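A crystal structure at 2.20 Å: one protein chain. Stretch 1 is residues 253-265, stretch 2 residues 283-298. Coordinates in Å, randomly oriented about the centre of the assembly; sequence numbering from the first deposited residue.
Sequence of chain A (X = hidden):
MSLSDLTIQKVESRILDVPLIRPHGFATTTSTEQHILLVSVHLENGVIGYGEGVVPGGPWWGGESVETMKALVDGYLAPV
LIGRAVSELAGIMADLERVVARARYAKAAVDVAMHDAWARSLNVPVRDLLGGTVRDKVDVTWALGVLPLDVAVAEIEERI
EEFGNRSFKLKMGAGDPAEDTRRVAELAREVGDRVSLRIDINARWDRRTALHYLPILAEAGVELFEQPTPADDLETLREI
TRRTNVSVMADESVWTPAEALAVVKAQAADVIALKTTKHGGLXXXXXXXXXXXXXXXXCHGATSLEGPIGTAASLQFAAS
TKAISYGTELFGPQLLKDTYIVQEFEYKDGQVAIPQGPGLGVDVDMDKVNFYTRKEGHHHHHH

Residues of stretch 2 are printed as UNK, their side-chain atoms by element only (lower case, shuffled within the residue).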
# COMPACT_ATOMS: atom_id res chain seq x y z
N SER A 253 2.87 -11.10 16.58
CA SER A 253 3.04 -9.70 16.97
C SER A 253 2.55 -8.74 15.88
O SER A 253 2.29 -7.57 16.16
CB SER A 253 4.52 -9.37 17.24
OG SER A 253 4.97 -9.96 18.45
N VAL A 254 2.44 -9.22 14.64
CA VAL A 254 2.01 -8.33 13.55
C VAL A 254 0.83 -8.82 12.72
O VAL A 254 0.98 -9.68 11.87
CB VAL A 254 3.18 -8.04 12.56
CG1 VAL A 254 2.68 -7.13 11.41
CG2 VAL A 254 4.35 -7.36 13.29
N TRP A 255 -0.34 -8.23 12.97
CA TRP A 255 -1.56 -8.55 12.22
C TRP A 255 -1.96 -7.29 11.41
O TRP A 255 -2.36 -7.38 10.25
CB TRP A 255 -2.74 -8.84 13.15
CG TRP A 255 -2.72 -10.06 13.99
CD1 TRP A 255 -1.68 -10.55 14.73
CD2 TRP A 255 -3.87 -10.83 14.36
NE1 TRP A 255 -2.13 -11.56 15.56
CE2 TRP A 255 -3.47 -11.76 15.35
CE3 TRP A 255 -5.21 -10.82 13.95
CZ2 TRP A 255 -4.36 -12.66 15.94
CZ3 TRP A 255 -6.10 -11.72 14.55
CH2 TRP A 255 -5.67 -12.63 15.53
N THR A 256 -1.87 -6.14 12.07
CA THR A 256 -2.26 -4.86 11.47
C THR A 256 -1.12 -3.90 11.12
O THR A 256 0.00 -4.05 11.61
CB THR A 256 -3.20 -4.11 12.43
OG1 THR A 256 -2.42 -3.55 13.50
CG2 THR A 256 -4.22 -5.07 13.05
N PRO A 257 -1.39 -2.91 10.24
CA PRO A 257 -0.40 -1.92 9.82
C PRO A 257 0.19 -1.23 11.05
O PRO A 257 1.40 -1.02 11.15
CB PRO A 257 -1.22 -0.95 8.96
CG PRO A 257 -2.21 -1.88 8.29
CD PRO A 257 -2.63 -2.80 9.44
N ALA A 258 -0.68 -0.87 11.99
CA ALA A 258 -0.25 -0.23 13.23
C ALA A 258 0.75 -1.12 13.99
O ALA A 258 1.74 -0.64 14.55
CB ALA A 258 -1.47 0.09 14.12
N GLU A 259 0.48 -2.43 14.01
CA GLU A 259 1.38 -3.34 14.70
C GLU A 259 2.68 -3.50 13.90
O GLU A 259 3.73 -3.74 14.47
CB GLU A 259 0.69 -4.70 14.93
CG GLU A 259 -0.58 -4.58 15.76
CD GLU A 259 -1.25 -5.92 16.01
OE1 GLU A 259 -1.29 -6.76 15.09
OE2 GLU A 259 -1.75 -6.13 17.14
N ALA A 260 2.62 -3.36 12.58
CA ALA A 260 3.85 -3.46 11.79
C ALA A 260 4.74 -2.24 12.11
O ALA A 260 5.97 -2.33 12.19
CB ALA A 260 3.54 -3.51 10.30
N LEU A 261 4.08 -1.10 12.28
CA LEU A 261 4.75 0.16 12.60
C LEU A 261 5.40 0.04 13.98
O LEU A 261 6.51 0.55 14.19
CB LEU A 261 3.72 1.30 12.62
CG LEU A 261 4.13 2.71 12.19
CD1 LEU A 261 3.17 3.71 12.84
CD2 LEU A 261 5.57 3.02 12.57
N ALA A 262 4.71 -0.62 14.91
CA ALA A 262 5.20 -0.79 16.27
C ALA A 262 6.49 -1.62 16.28
O ALA A 262 7.42 -1.33 17.03
CB ALA A 262 4.13 -1.44 17.15
N VAL A 263 6.52 -2.66 15.46
CA VAL A 263 7.71 -3.51 15.36
C VAL A 263 8.86 -2.70 14.75
O VAL A 263 10.00 -2.80 15.18
CB VAL A 263 7.40 -4.77 14.49
CG1 VAL A 263 8.67 -5.43 14.04
CG2 VAL A 263 6.56 -5.75 15.32
N VAL A 264 8.55 -1.87 13.75
CA VAL A 264 9.58 -1.04 13.12
C VAL A 264 10.20 -0.10 14.15
O VAL A 264 11.42 0.02 14.26
CB VAL A 264 9.01 -0.21 11.95
CG1 VAL A 264 9.99 0.91 11.55
CG2 VAL A 264 8.74 -1.11 10.76
N LYS A 265 9.34 0.58 14.91
CA LYS A 265 9.82 1.50 15.93
C LYS A 265 10.59 0.81 17.06
O LYS A 265 11.48 1.40 17.66
CB LYS A 265 8.67 2.28 16.55
CG LYS A 265 7.98 3.28 15.64
CD LYS A 265 6.89 3.98 16.45
CE LYS A 265 5.95 4.79 15.59
NZ LYS A 265 4.80 5.27 16.41
N UNK A 283 -5.86 -5.94 0.56
CA UNK A 283 -5.62 -4.51 0.69
C UNK A 283 -4.74 -4.26 1.92
O UNK A 283 -3.72 -3.59 1.84
c UNK A 283 -7.94 -3.80 -0.35
c UNK A 283 -7.27 -3.49 -1.68
c UNK A 283 -6.93 -3.72 0.81
c UNK A 283 -9.08 -2.83 -0.11
N UNK A 284 -5.15 -4.82 3.06
CA UNK A 284 -4.38 -4.66 4.29
C UNK A 284 -2.97 -5.20 4.14
O UNK A 284 -2.02 -4.58 4.61
c UNK A 284 -6.34 -4.65 5.92
c UNK A 284 -5.07 -5.36 5.46
o UNK A 284 -6.67 -2.29 5.70
o UNK A 284 -5.27 -2.97 7.23
c UNK A 284 -6.08 -3.20 6.31
N UNK A 285 -2.84 -6.34 3.47
CA UNK A 285 -1.54 -6.95 3.24
C UNK A 285 -0.60 -6.00 2.48
O UNK A 285 0.61 -6.01 2.71
c UNK A 285 -1.70 -8.25 2.45
o UNK A 285 -2.34 -9.26 3.21
N UNK A 286 -1.14 -5.21 1.56
CA UNK A 286 -0.30 -4.25 0.82
C UNK A 286 0.26 -3.21 1.80
O UNK A 286 1.39 -2.75 1.65
n UNK A 286 1.26 -5.38 -4.23
c UNK A 286 -1.25 -4.25 -1.58
c UNK A 286 0.10 -4.53 -2.22
c UNK A 286 -1.10 -3.51 -0.26
c UNK A 286 -0.06 -5.10 -3.61
N UNK A 287 -0.56 -2.85 2.79
CA UNK A 287 -0.15 -1.87 3.78
C UNK A 287 0.98 -2.42 4.65
O UNK A 287 1.94 -1.71 4.95
c UNK A 287 -1.34 -1.45 4.64
c UNK A 287 -3.62 -0.41 4.72
c UNK A 287 -4.85 0.00 3.93
n UNK A 287 -5.95 0.37 4.85
c UNK A 287 -2.50 -0.89 3.82
N UNK A 288 0.86 -3.68 5.06
CA UNK A 288 1.90 -4.29 5.89
C UNK A 288 3.21 -4.22 5.12
O UNK A 288 4.24 -3.82 5.67
c UNK A 288 0.26 -5.50 8.39
c UNK A 288 1.61 -5.80 6.19
c UNK A 288 0.28 -5.97 6.92
c UNK A 288 2.76 -6.38 7.00
N UNK A 289 3.18 -4.60 3.85
CA UNK A 289 4.38 -4.59 3.03
C UNK A 289 5.01 -3.20 2.89
O UNK A 289 6.23 -3.05 2.95
c UNK A 289 4.06 -5.16 1.65
N UNK A 290 4.16 -2.20 2.68
CA UNK A 290 4.62 -0.81 2.53
C UNK A 290 5.40 -0.35 3.76
O UNK A 290 6.48 0.22 3.64
c UNK A 290 3.44 0.11 2.30
N UNK A 291 4.83 -0.61 4.93
CA UNK A 291 5.45 -0.21 6.18
C UNK A 291 6.75 -0.99 6.41
O UNK A 291 7.79 -0.40 6.67
c UNK A 291 2.07 0.20 7.98
c UNK A 291 5.17 -0.20 8.69
c UNK A 291 3.30 0.57 7.18
c UNK A 291 4.47 -0.41 7.35
N UNK A 292 6.69 -2.31 6.29
CA UNK A 292 7.89 -3.12 6.47
C UNK A 292 9.02 -2.64 5.53
O UNK A 292 10.15 -2.38 5.97
c UNK A 292 7.56 -4.59 6.18
N UNK A 293 8.70 -2.53 4.24
CA UNK A 293 9.66 -2.09 3.24
C UNK A 293 10.29 -0.73 3.59
O UNK A 293 11.50 -0.53 3.42
c UNK A 293 8.98 -2.01 1.88
c UNK A 293 9.07 -1.35 -0.54
o UNK A 293 9.58 -1.92 -1.52
c UNK A 293 9.82 -1.43 0.78
o UNK A 293 7.98 -0.72 -0.59
N UNK A 294 9.48 0.20 4.07
CA UNK A 294 10.00 1.52 4.42
C UNK A 294 10.98 1.48 5.61
O UNK A 294 11.94 2.26 5.67
c UNK A 294 8.84 2.46 4.73
N UNK A 295 10.74 0.57 6.55
CA UNK A 295 11.61 0.44 7.71
C UNK A 295 12.75 -0.54 7.46
O UNK A 295 13.51 -0.86 8.38
N UNK A 296 12.87 -1.01 6.22
CA UNK A 296 13.92 -1.94 5.86
C UNK A 296 13.66 -3.36 6.37
O UNK A 296 14.59 -4.18 6.44
N UNK A 297 12.42 -3.68 6.71
CA UNK A 297 12.12 -5.02 7.21
C UNK A 297 11.64 -5.94 6.09
O UNK A 297 10.71 -5.60 5.36
c UNK A 297 11.35 -4.00 9.50
c UNK A 297 12.76 -4.19 10.05
c UNK A 297 11.08 -4.96 8.33
c UNK A 297 10.33 -4.29 10.60
N UNK A 298 12.28 -7.09 5.95
CA UNK A 298 11.89 -8.04 4.91
C UNK A 298 10.52 -8.63 5.21
O UNK A 298 10.12 -8.71 6.38
c UNK A 298 12.92 -9.15 4.82

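Position 283 carries four carbons forked at the second, and none reaches stretch 1; this is Leu 283. At 284 there are three carbons, the third bearing two oxygens, one of them 3.4 Å from Pro 257 CG: Glu 284. Position 285, a carbon then an oxygen, points away from stretch 1: Ser 285. Position 286 has four carbons in a row ending in nitrogen, out of reach: Lys 286.

The same unbranched chain recurs at 287, but here CB points toward stretch 1 and packs 3.8 Å from Pro 257 CG, while the end leads away. This is Lys 287; its NZ forms a salt bridge with Glu 284 OE2 at 2.9 Å.

Position 288 has four carbons, forked at the first, with one arm two carbons long: Ile 288. Its CB points sideways, yet the long arm swings back, placing CD1 4.2 Å from Val 254 CG1 and 4.1 Å from Pro 257 CD.

Positions 289 and 290 hold one carbon each and touch nothing across the contact: Ala 289 and Ala 290. Position 291 repeats the fork at the first carbon with a two-carbon arm, and its CA-to-CB bond points toward stretch 1; it is Ile 291. CD1 lies 3.6 Å from Pro 257 CB, and CG2 lies 4.0 Å from Ala 260 CB and 4.2 Å from Val 264 CG2.

Position 292, one carbon, is Ala 292. Position 293, three carbons with two oxygens on the third, is out of reach: Glu 293. Position 294, one carbon with no contact, is Ala 294. Position 295 has no side chain: Gly 295. An ideal CB would lie 2.9 Å from Val 264 CG1, a clash. Position 296 is also bare, with phi 75°, which favours glycine: Gly 296. At 297 four carbons fork at the second, giving Leu 297, whose CD1 lies 3.6 Å from Val 264 CG2 and 4.0 Å from Val 263 CG1. The single carbon at 298 is Ala 298, out of reach.

The helices run nearly parallel, 14° apart, with axes 8.9 Å apart at closest. No hydrogen bond crosses; apolar packing dominates. Pro 257 enters a hole formed by Glu 284, Lys 287, Ile 288 and Ile 291, and Ile 291 enters one formed by Pro 257, Ala 260, Leu 261 and Val 264. Bare Gly 295 leaves room for Val 264, and Ala 260 packs against Ile 291, while Leu 297 extends the packing beyond the helix.

Stretch 2 (283-298) LESKKIAAIAEAGGLA
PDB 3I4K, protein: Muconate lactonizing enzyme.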